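Local coordinates for probable ABC transporter phosphite binding protein PhnD1 (Prochlorococcus marinus str. MIT 9301, PDB 5LQ5), which binds inorganic phosphite strongly, methylphosphonate and phosphate only very weakly, and is probably the solute-binding protein of an ABC transporter, at residues Asn125-Gly129 with Tyr203-His207; Ser78-Arg84 with Tyr206-Gly212. One frame throughout, in Å; residues are numbered along the deposited sequence. Where two conformers were deposited one is given.

Interaction 1 of 2, residues Asn125-Gly129 with Tyr203-His207; sequences NSTSG and YVDYH. With PO3 (phosphite ion), chain B.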
ATOM      1  N   ASN A 125      -0.751  -0.108 -10.042  1.00 14.44           N
ATOM      2  CA  ASN A 125       0.411  -0.742  -9.409  1.00 14.91           C
ATOM      3  C   ASN A 125       0.198  -1.090  -7.949  1.00 15.68           C
ATOM      4  O   ASN A 125       1.148  -1.377  -7.222  1.00 15.78           O
ATOM      5  CB  ASN A 125       1.664   0.155  -9.617  1.00 16.39           C
ATOM      6  CG  ASN A 125       2.122   0.180 -11.067  1.00 23.99           C
ATOM      7  OD1 ASN A 125       2.224  -0.836 -11.700  1.00 28.92           O
ATOM      8  ND2 ASN A 125       2.380   1.332 -11.565  1.00 40.04           N
ATOM      9  N   SER A 126      -1.055  -1.103  -7.542  1.00 15.29           N
ATOM     10  CA  SER A 126      -1.428  -1.488  -6.143  1.00 15.72           C
ATOM     11  C   SER A 126      -1.494  -3.007  -5.952  1.00 15.54           C
ATOM     12  O   SER A 126      -2.061  -3.728  -6.781  1.00 16.81           O
ATOM     13  CB  SER A 126      -2.769  -0.876  -5.744  1.00 15.51           C
ATOM     14  OG  SER A 126      -3.123  -1.307  -4.437  1.00 15.02           O
ATOM     15  N   THR A 127      -0.859  -3.484  -4.896  1.00 14.67           N
ATOM     16  CA  THR A 127      -0.932  -4.880  -4.504  1.00 15.22           C
ATOM     17  C   THR A 127      -2.352  -5.267  -4.052  1.00 14.90           C
ATOM     18  O   THR A 127      -2.971  -6.186  -4.613  1.00 17.11           O
ATOM     19  CB  THR A 127       0.077  -5.185  -3.369  1.00 17.94           C
ATOM     20  OG1 THR A 127       1.339  -4.513  -3.643  1.00 17.40           O
ATOM     21  CG2 THR A 127       0.294  -6.704  -3.273  1.00 18.67           C
ATOM     22  N   SER A 128      -2.819  -4.557  -3.024  1.00 15.90           N
ATOM     23  CA  SER A 128      -4.125  -4.814  -2.401  1.00 17.49           C
ATOM     24  C   SER A 128      -5.334  -4.239  -3.144  1.00 16.62           C
ATOM     25  O   SER A 128      -6.467  -4.658  -2.931  1.00 17.94           O
ATOM     26  CB  SER A 128      -4.112  -4.327  -0.968  1.00 18.51           C
ATOM     27  OG  SER A 128      -4.062  -2.914  -0.877  1.00 17.01           O
ATOM     28  N   GLY A 129      -5.052  -3.312  -4.051  1.00 15.10           N
ATOM     29  CA  GLY A 129      -6.092  -2.638  -4.812  1.00 15.20           C
ATOM     30  C   GLY A 129      -6.159  -3.040  -6.270  1.00 17.27           C
ATOM     31  O   GLY A 129      -7.084  -2.677  -6.962  1.00 17.57           O
ATOM     32  N   TYR A 203      -1.772 -12.480   1.664  1.00 20.85           N
ATOM     33  CA  TYR A 203      -0.591 -12.298   0.812  1.00 22.70           C
ATOM     34  C   TYR A 203       0.335 -11.280   1.523  1.00 19.80           C
ATOM     35  O   TYR A 203      -0.055 -10.670   2.505  1.00 25.68           O
ATOM     36  CB  TYR A 203      -0.972 -11.847  -0.637  1.00 21.32           C
ATOM     37  CG  TYR A 203      -1.873 -10.654  -0.642  1.00 20.78           C
ATOM     38  CD1 TYR A 203      -1.325  -9.374  -0.534  1.00 18.58           C
ATOM     39  CD2 TYR A 203      -3.272 -10.790  -0.677  1.00 19.59           C
ATOM     40  CE1 TYR A 203      -2.135  -8.259  -0.486  1.00 19.21           C
ATOM     41  CE2 TYR A 203      -4.095  -9.670  -0.641  1.00 21.29           C
ATOM     42  CZ  TYR A 203      -3.514  -8.402  -0.523  1.00 21.16           C
ATOM     43  OH  TYR A 203      -4.301  -7.272  -0.454  1.00 20.10           O
ATOM     44  N   VAL A 204       1.543 -11.077   0.989  1.00 21.18           N
ATOM     45  CA  VAL A 204       2.501 -10.116   1.592  1.00 22.58           C
ATOM     46  C   VAL A 204       2.296  -8.732   0.960  1.00 22.10           C
ATOM     47  O   VAL A 204       1.996  -8.646  -0.217  0.50 22.56           O
ATOM     48  CB  VAL A 204       3.971 -10.555   1.422  0.50 29.41           C
ATOM     49  CG1 VAL A 204       4.445 -10.429  -0.008  0.50 40.14           C
ATOM     50  CG2 VAL A 204       4.865  -9.745   2.320  0.50 41.85           C
ATOM     51  N   ASP A 205       2.500  -7.655   1.717  1.00 20.86           N
ATOM     52  CA  ASP A 205       2.277  -6.317   1.160  1.00 18.80           C
ATOM     53  C   ASP A 205       3.336  -5.288   1.592  1.00 17.32           C
ATOM     54  O   ASP A 205       4.462  -5.272   1.045  1.00 18.65           O
ATOM     55  CB  ASP A 205       0.822  -5.871   1.368  1.00 19.18           C
ATOM     56  CG  ASP A 205       0.405  -4.716   0.414  1.00 16.55           C
ATOM     57  OD1 ASP A 205       1.281  -4.157  -0.310  1.00 17.86           O
ATOM     58  OD2 ASP A 205      -0.818  -4.431   0.321  1.00 17.55           O
ATOM     59  N   TYR A 206       2.964  -4.366   2.478  1.00 17.94           N
ATOM     60  CA  TYR A 206       3.754  -3.154   2.631  1.00 19.17           C
ATOM     61  C   TYR A 206       5.089  -3.363   3.312  1.00 19.74           C
ATOM     62  O   TYR A 206       5.242  -4.244   4.159  1.00 20.79           O
ATOM     63  CB  TYR A 206       2.989  -2.093   3.411  1.00 19.18           C
ATOM     64  CG  TYR A 206       1.755  -1.534   2.749  1.00 20.01           C
ATOM     65  CD1 TYR A 206       1.794  -0.282   2.170  1.00 18.93           C
ATOM     66  CD2 TYR A 206       0.535  -2.197   2.766  1.00 19.87           C
ATOM     67  CE1 TYR A 206       0.686   0.291   1.587  1.00 17.34           C
ATOM     68  CE2 TYR A 206      -0.610  -1.644   2.167  1.00 17.61           C
ATOM     69  CZ  TYR A 206      -0.540  -0.386   1.611  1.00 17.34           C
ATOM     70  OH  TYR A 206      -1.709   0.131   1.040  1.00 18.46           O
ATOM     71  N   HIS A 207       6.054  -2.526   2.942  1.00 18.72           N
ATOM     72  CA  HIS A 207       7.386  -2.542   3.530  1.00 19.01           C
ATOM     73  C   HIS A 207       8.200  -1.306   3.235  1.00 18.97           C
ATOM     74  O   HIS A 207       7.998  -0.641   2.208  1.00 17.86           O
ATOM     75  CB  HIS A 207       8.153  -3.790   3.091  1.00 20.18           C
ATOM     76  CG  HIS A 207       8.363  -3.928   1.612  1.00 18.98           C
ATOM     77  ND1 HIS A 207       7.347  -4.247   0.732  1.00 19.73           N
ATOM     78  CD2 HIS A 207       9.491  -3.875   0.870  1.00 20.16           C
ATOM     79  CE1 HIS A 207       7.846  -4.343  -0.490  1.00 22.42           C
ATOM     80  NE2 HIS A 207       9.143  -4.129  -0.430  1.00 23.19           N
TER
HETATM   81  P   PO3 B 401      -0.616  -1.466  -1.957  1.00 16.36           P
HETATM   82  O1  PO3 B 401      -1.437  -2.663  -1.371  1.00 15.81           O
HETATM   83  O2  PO3 B 401       0.469  -1.881  -3.033  1.00 17.20           O
HETATM   84  O3  PO3 B 401      -1.555  -0.350  -2.493  1.00 16.06           O
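Thr-127 and Ser-128 face Asp-205 with no hydrogen bond running directly between the two segments; a phosphite ion joins them. The site is the interlobe cleft of a type II periplasmic binding protein, with the anion at the N-terminal end of helix 127-139. Thr-127 N reaches phosphite O2 at 2.8 Å in a nearly straight bond (167°), and its OG1 donates to the same oxygen. Ser-128 likewise grips O1 from both backbone and side chain, OG lying 2.7 Å from it. At the same oxygen, O1, Asp-205 OD2 stands only 2.5 Å away, so a proton probably lies between carboxylate and anion. The other carboxylate oxygen, OD1, takes the N-H of Gly-65 and sits 3.4 Å from Thr-127 OG1, which is itself bonded to Leu-66 N. The Tyr-203 ring meets Thr-127 CG2 obliquely, and its OH comes to 3.0 Å from Ser-128 CB while bonding to Ser-92. Tyr-206 covers a further side: its OH is 3.6 Å from phosphorus, and the vertex of the ion without an oxygen, where phosphite carries hydrogen, points at the ring. Asp-13 and Asn-176 hold that hydroxyl. Replacing Tyr-206 by alanine would probably open a gap beside the oxygen-free vertex and leave Asp-13 and Asn-176 without the hydroxyl they share. Tyr-46 and His-158 complete the hydrogen bonds to the ion. Ser-126 fills the N-cap position: with OG swung opposite its own backbone N (chi1 177°), the hydroxyl donates to phosphite O3 at 2.7 Å and accepts from Gly-129 N at 2.8 Å, the latter bond bent to 133°.

Interaction 2 of 2, residues Ser78-Arg84 with Tyr206-Gly212; sequences SIVIAQR and YHWVAQG. With PO3 (phosphite ion), chain B.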
ATOM      1  N   SER A  78      19.456  -2.077  -3.140  0.50 28.25           N
ATOM      2  CA  SER A  78      18.664  -1.398  -2.148  1.00 24.29           C
ATOM      3  C   SER A  78      18.337  -2.403  -1.053  0.50 25.94           C
ATOM      4  O   SER A  78      18.558  -3.614  -1.199  0.50 31.89           O
ATOM      5  CB  SER A  78      17.407  -0.836  -2.765  0.50 25.55           C
ATOM      6  OG  SER A  78      16.853  -1.829  -3.578  0.50 29.31           O
ATOM      7  N   ILE A  79      17.814  -1.887   0.046  1.00 24.15           N
ATOM      8  CA  ILE A  79      17.637  -2.662   1.277  1.00 24.43           C
ATOM      9  C   ILE A  79      16.199  -2.708   1.772  1.00 26.31           C
ATOM     10  O   ILE A  79      15.602  -1.682   2.035  1.00 22.73           O
ATOM     11  CB  ILE A  79      18.487  -2.054   2.435  1.00 26.31           C
ATOM     12  CG1 ILE A  79      19.948  -1.803   1.999  1.00 40.57           C
ATOM     13  CG2 ILE A  79      18.419  -2.921   3.688  1.00 34.66           C
ATOM     14  CD1 ILE A  79      20.733  -3.042   1.658  1.00 53.18           C
ATOM     15  N   VAL A  80      15.676  -3.905   1.977  1.00 23.31           N
ATOM     16  CA  VAL A  80      14.417  -4.113   2.718  1.00 24.14           C
ATOM     17  C   VAL A  80      14.664  -3.906   4.198  1.00 24.54           C
ATOM     18  O   VAL A  80      15.470  -4.616   4.813  1.00 26.33           O
ATOM     19  CB  VAL A  80      13.751  -5.470   2.464  1.00 27.97           C
ATOM     20  CG1 VAL A  80      12.419  -5.537   3.177  1.00 26.70           C
ATOM     21  CG2 VAL A  80      13.550  -5.689   0.985  1.00 26.58           C
ATOM     22  N   ILE A  81      13.925  -2.954   4.775  1.00 20.49           N
ATOM     23  CA  ILE A  81      14.171  -2.499   6.171  1.00 23.23           C
ATOM     24  C   ILE A  81      13.236  -3.098   7.215  1.00 25.22           C
ATOM     25  O   ILE A  81      13.710  -3.580   8.237  1.00 29.86           O
ATOM     26  CB  ILE A  81      14.144  -0.949   6.254  1.00 25.02           C
ATOM     27  CG1 ILE A  81      15.309  -0.338   5.470  1.00 25.22           C
ATOM     28  CG2 ILE A  81      14.137  -0.447   7.695  1.00 25.26           C
ATOM     29  CD1 ILE A  81      16.677  -0.480   6.115  1.00 28.00           C
ATOM     30  N   ALA A  82      11.937  -3.012   6.988  1.00 20.50           N
ATOM     31  CA  ALA A  82      10.918  -3.377   7.970  1.00 24.04           C
ATOM     32  C   ALA A  82       9.527  -3.484   7.340  1.00 21.98           C
ATOM     33  O   ALA A  82       9.296  -3.030   6.210  1.00 24.02           O
ATOM     34  CB  ALA A  82      10.880  -2.341   9.081  1.00 23.77           C
ATOM     35  N   GLN A  83       8.610  -4.087   8.075  1.00 22.76           N
ATOM     36  CA  GLN A  83       7.206  -4.205   7.715  1.00 24.37           C
ATOM     37  C   GLN A  83       6.407  -4.202   9.018  1.00 26.24           C
ATOM     38  O   GLN A  83       6.995  -4.131  10.094  1.00 25.30           O
ATOM     39  CB  GLN A  83       6.948  -5.485   6.890  1.00 22.32           C
ATOM     40  CG  GLN A  83       7.104  -6.769   7.712  1.00 25.64           C
ATOM     41  CD  GLN A  83       7.006  -8.072   6.942  1.00 27.76           C
ATOM     42  OE1 GLN A  83       6.149  -8.238   6.103  1.00 28.18           O
ATOM     43  NE2 GLN A  83       7.853  -9.042   7.293  1.00 34.34           N
ATOM     44  N   ARG A  84       5.093  -4.283   8.909  1.00 23.73           N
ATOM     45  CA  ARG A  84       4.202  -4.551  10.059  1.00 27.27           C
ATOM     46  C   ARG A  84       3.878  -6.032  10.143  1.00 28.87           C
ATOM     47  O   ARG A  84       4.027  -6.761   9.178  1.00 25.06           O
ATOM     48  CB  ARG A  84       2.923  -3.725   9.977  1.00 27.35           C
ATOM     49  CG  ARG A  84       3.162  -2.237   9.750  1.00 23.68           C
ATOM     50  CD  ARG A  84       1.931  -1.482   9.266  1.00 25.96           C
ATOM     51  NE  ARG A  84       1.476  -1.977   7.968  1.00 22.93           N
ATOM     52  CZ  ARG A  84       0.441  -1.491   7.294  1.00 25.01           C
ATOM     53  NH1 ARG A  84      -0.289  -0.503   7.782  1.00 28.49           N
ATOM     54  NH2 ARG A  84       0.134  -2.000   6.113  1.00 25.63           N
ATOM     55  N   TYR A 206       2.964  -4.366   2.478  1.00 17.94           N
ATOM     56  CA  TYR A 206       3.754  -3.154   2.631  1.00 19.17           C
ATOM     57  C   TYR A 206       5.089  -3.363   3.312  1.00 19.74           C
ATOM     58  O   TYR A 206       5.242  -4.244   4.159  1.00 20.79           O
ATOM     59  CB  TYR A 206       2.989  -2.093   3.411  1.00 19.18           C
ATOM     60  CG  TYR A 206       1.755  -1.534   2.749  1.00 20.01           C
ATOM     61  CD1 TYR A 206       1.794  -0.282   2.170  1.00 18.93           C
ATOM     62  CD2 TYR A 206       0.535  -2.197   2.766  1.00 19.87           C
ATOM     63  CE1 TYR A 206       0.686   0.291   1.587  1.00 17.34           C
ATOM     64  CE2 TYR A 206      -0.610  -1.644   2.167  1.00 17.61           C
ATOM     65  CZ  TYR A 206      -0.540  -0.386   1.611  1.00 17.34           C
ATOM     66  OH  TYR A 206      -1.709   0.131   1.040  1.00 18.46           O
ATOM     67  N   HIS A 207       6.054  -2.526   2.942  1.00 18.72           N
ATOM     68  CA  HIS A 207       7.386  -2.542   3.530  1.00 19.01           C
ATOM     69  C   HIS A 207       8.200  -1.306   3.235  1.00 18.97           C
ATOM     70  O   HIS A 207       7.998  -0.641   2.208  1.00 17.86           O
ATOM     71  CB  HIS A 207       8.153  -3.790   3.091  1.00 20.18           C
ATOM     72  CG  HIS A 207       8.363  -3.928   1.612  1.00 18.98           C
ATOM     73  ND1 HIS A 207       7.347  -4.247   0.732  1.00 19.73           N
ATOM     74  CD2 HIS A 207       9.491  -3.875   0.870  1.00 20.16           C
ATOM     75  CE1 HIS A 207       7.846  -4.343  -0.490  1.00 22.42           C
ATOM     76  NE2 HIS A 207       9.143  -4.129  -0.430  1.00 23.19           N
ATOM     77  N   TRP A 208       9.090  -0.992   4.173  1.00 17.05           N
ATOM     78  CA  TRP A 208      10.070   0.057   4.024  1.00 18.51           C
ATOM     79  C   TRP A 208      11.251  -0.430   3.226  1.00 18.25           C
ATOM     80  O   TRP A 208      11.793  -1.488   3.505  1.00 19.58           O
ATOM     81  CB  TRP A 208      10.598   0.537   5.370  1.00 19.42           C
ATOM     82  CG  TRP A 208       9.646   1.364   6.192  1.00 17.85           C
ATOM     83  CD1 TRP A 208       8.970   0.988   7.334  1.00 20.69           C
ATOM     84  CD2 TRP A 208       9.322   2.742   5.971  1.00 17.17           C
ATOM     85  NE1 TRP A 208       8.228   2.040   7.790  1.00 21.92           N
ATOM     86  CE2 TRP A 208       8.438   3.129   6.990  1.00 22.79           C
ATOM     87  CE3 TRP A 208       9.677   3.667   4.995  1.00 19.32           C
ATOM     88  CZ2 TRP A 208       7.914   4.414   7.060  1.00 22.40           C
ATOM     89  CZ3 TRP A 208       9.174   4.948   5.075  1.00 20.01           C
ATOM     90  CH2 TRP A 208       8.297   5.305   6.092  1.00 20.34           C
ATOM     91  N   VAL A 209      11.697   0.409   2.306  1.00 17.54           N
ATOM     92  CA  VAL A 209      12.857   0.178   1.467  1.00 16.83           C
ATOM     93  C   VAL A 209      13.794   1.364   1.584  1.00 19.26           C
ATOM     94  O   VAL A 209      13.365   2.501   1.415  1.00 19.42           O
ATOM     95  CB  VAL A 209      12.479  -0.064  -0.003  1.00 20.05           C
ATOM     96  CG1 VAL A 209      13.727  -0.352  -0.843  1.00 20.34           C
ATOM     97  CG2 VAL A 209      11.485  -1.227  -0.134  1.00 19.05           C
ATOM     98  N   ALA A 210      15.088   1.099   1.792  1.00 19.84           N
ATOM     99  CA  ALA A 210      16.108   2.159   1.854  1.00 17.80           C
ATOM    100  C   ALA A 210      17.135   2.019   0.723  1.00 18.51           C
ATOM    101  O   ALA A 210      17.412   0.899   0.247  1.00 21.05           O
ATOM    102  CB  ALA A 210      16.838   2.157   3.200  1.00 19.22           C
ATOM    103  N   GLN A 211      17.719   3.137   0.326  1.00 20.07           N
ATOM    104  CA  GLN A 211      18.867   3.170  -0.584  1.00 20.59           C
ATOM    105  C   GLN A 211      20.021   2.391   0.037  1.00 24.76           C
ATOM    106  O   GLN A 211      20.205   2.368   1.266  1.00 24.79           O
ATOM    107  CB  GLN A 211      19.342   4.590  -0.895  1.00 22.75           C
ATOM    108  CG  GLN A 211      18.338   5.475  -1.591  1.00 22.23           C
ATOM    109  CD  GLN A 211      18.101   5.132  -3.052  1.00 21.36           C
ATOM    110  OE1 GLN A 211      18.804   4.331  -3.651  1.00 26.57           O
ATOM    111  NE2 GLN A 211      17.092   5.741  -3.618  1.00 24.72           N
ATOM    112  N   GLY A 212      20.816   1.812  -0.844  1.00 26.34           N
ATOM    113  CA  GLY A 212      21.986   1.021  -0.473  1.00 29.67           C
ATOM    114  C   GLY A 212      23.216   1.829  -0.153  1.00 31.56           C
ATOM    115  O   GLY A 212      24.189   1.284   0.356  1.00 40.30           O
TER
HETATM  116  P   PO3 B 401      -0.616  -1.466  -1.957  1.00 16.36           P
HETATM  117  O1  PO3 B 401      -1.437  -2.663  -1.371  1.00 15.81           O
HETATM  118  O2  PO3 B 401       0.469  -1.881  -3.033  1.00 17.20           O
HETATM  119  O3  PO3 B 401      -1.555  -0.350  -2.493  1.00 16.06           O
HETATM  120  O   HOH W   1       5.665  -6.865   3.692  1.00 30.02           O
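Antiparallel strands 79-84 and 207-210 meet in a hydrogen-bonded pair, Ile-79 with Ala-210, where Ile-79 N to Ala-210 O measures 2.8 Å and the return bond is equally short. Val-80 and Val-209 follow as a non-hydrogen-bonded pair, their side chains both touching Arg-72 of helix 65-74. Beyond them a beta bulge sets Ile-81 and Ala-82 opposite Trp-208: Ile-81 N gives to Trp-208 O (2.9 Å), while Trp-208 N gives to Ala-82 O and the buried Ala-82 N finds no partner. In the mixed sheet of this type II binding-protein lobe, strand 207-210 runs antiparallel between 60-63 and 79-84. Ile-81 has CG1 opposite its carbonyl carbon (chi1 -66°), which lays CG1 3.7 Å from Ala-210 CB; Ile-230 of helix 222-231 packs on Ile-81 and Ala-82. Near the cleft, Arg-84 runs alongside Tyr-206, pointing the same way, with NH2 3.4 Å from CD2 and guanidinium and ring planes 76° apart; Asp-87 and Phe-247 O hold the guanidinium. A water donates both to Gln-83 OE1 at 2.8 Å and to Tyr-206 O at 2.7 Å; Gln-83 OE1 also accepts from Gln-259 NE2.

How the interactions relate
Interactions 1 and 2 have centres about 14 Å apart and share Tyr-206 and His-207, where the loop ending at Tyr-206 passes into strand 207-210. Along the chain the order is 78-84, then 125-129, then the continuous run 203-212. Interaction 2 lies within the six-stranded sheet of one lobe. Interaction 1 spans the cleft, since helix 127-139 follows strand 119-121 of the five-stranded sheet, and residues 203-207 lead back from that sheet's strand 194-199 to the first. The same chain segment thus contributes a strand to one lobe and Asp-205 and Tyr-206 to the phosphite pocket, consistent with closure of the two lobes round the ion.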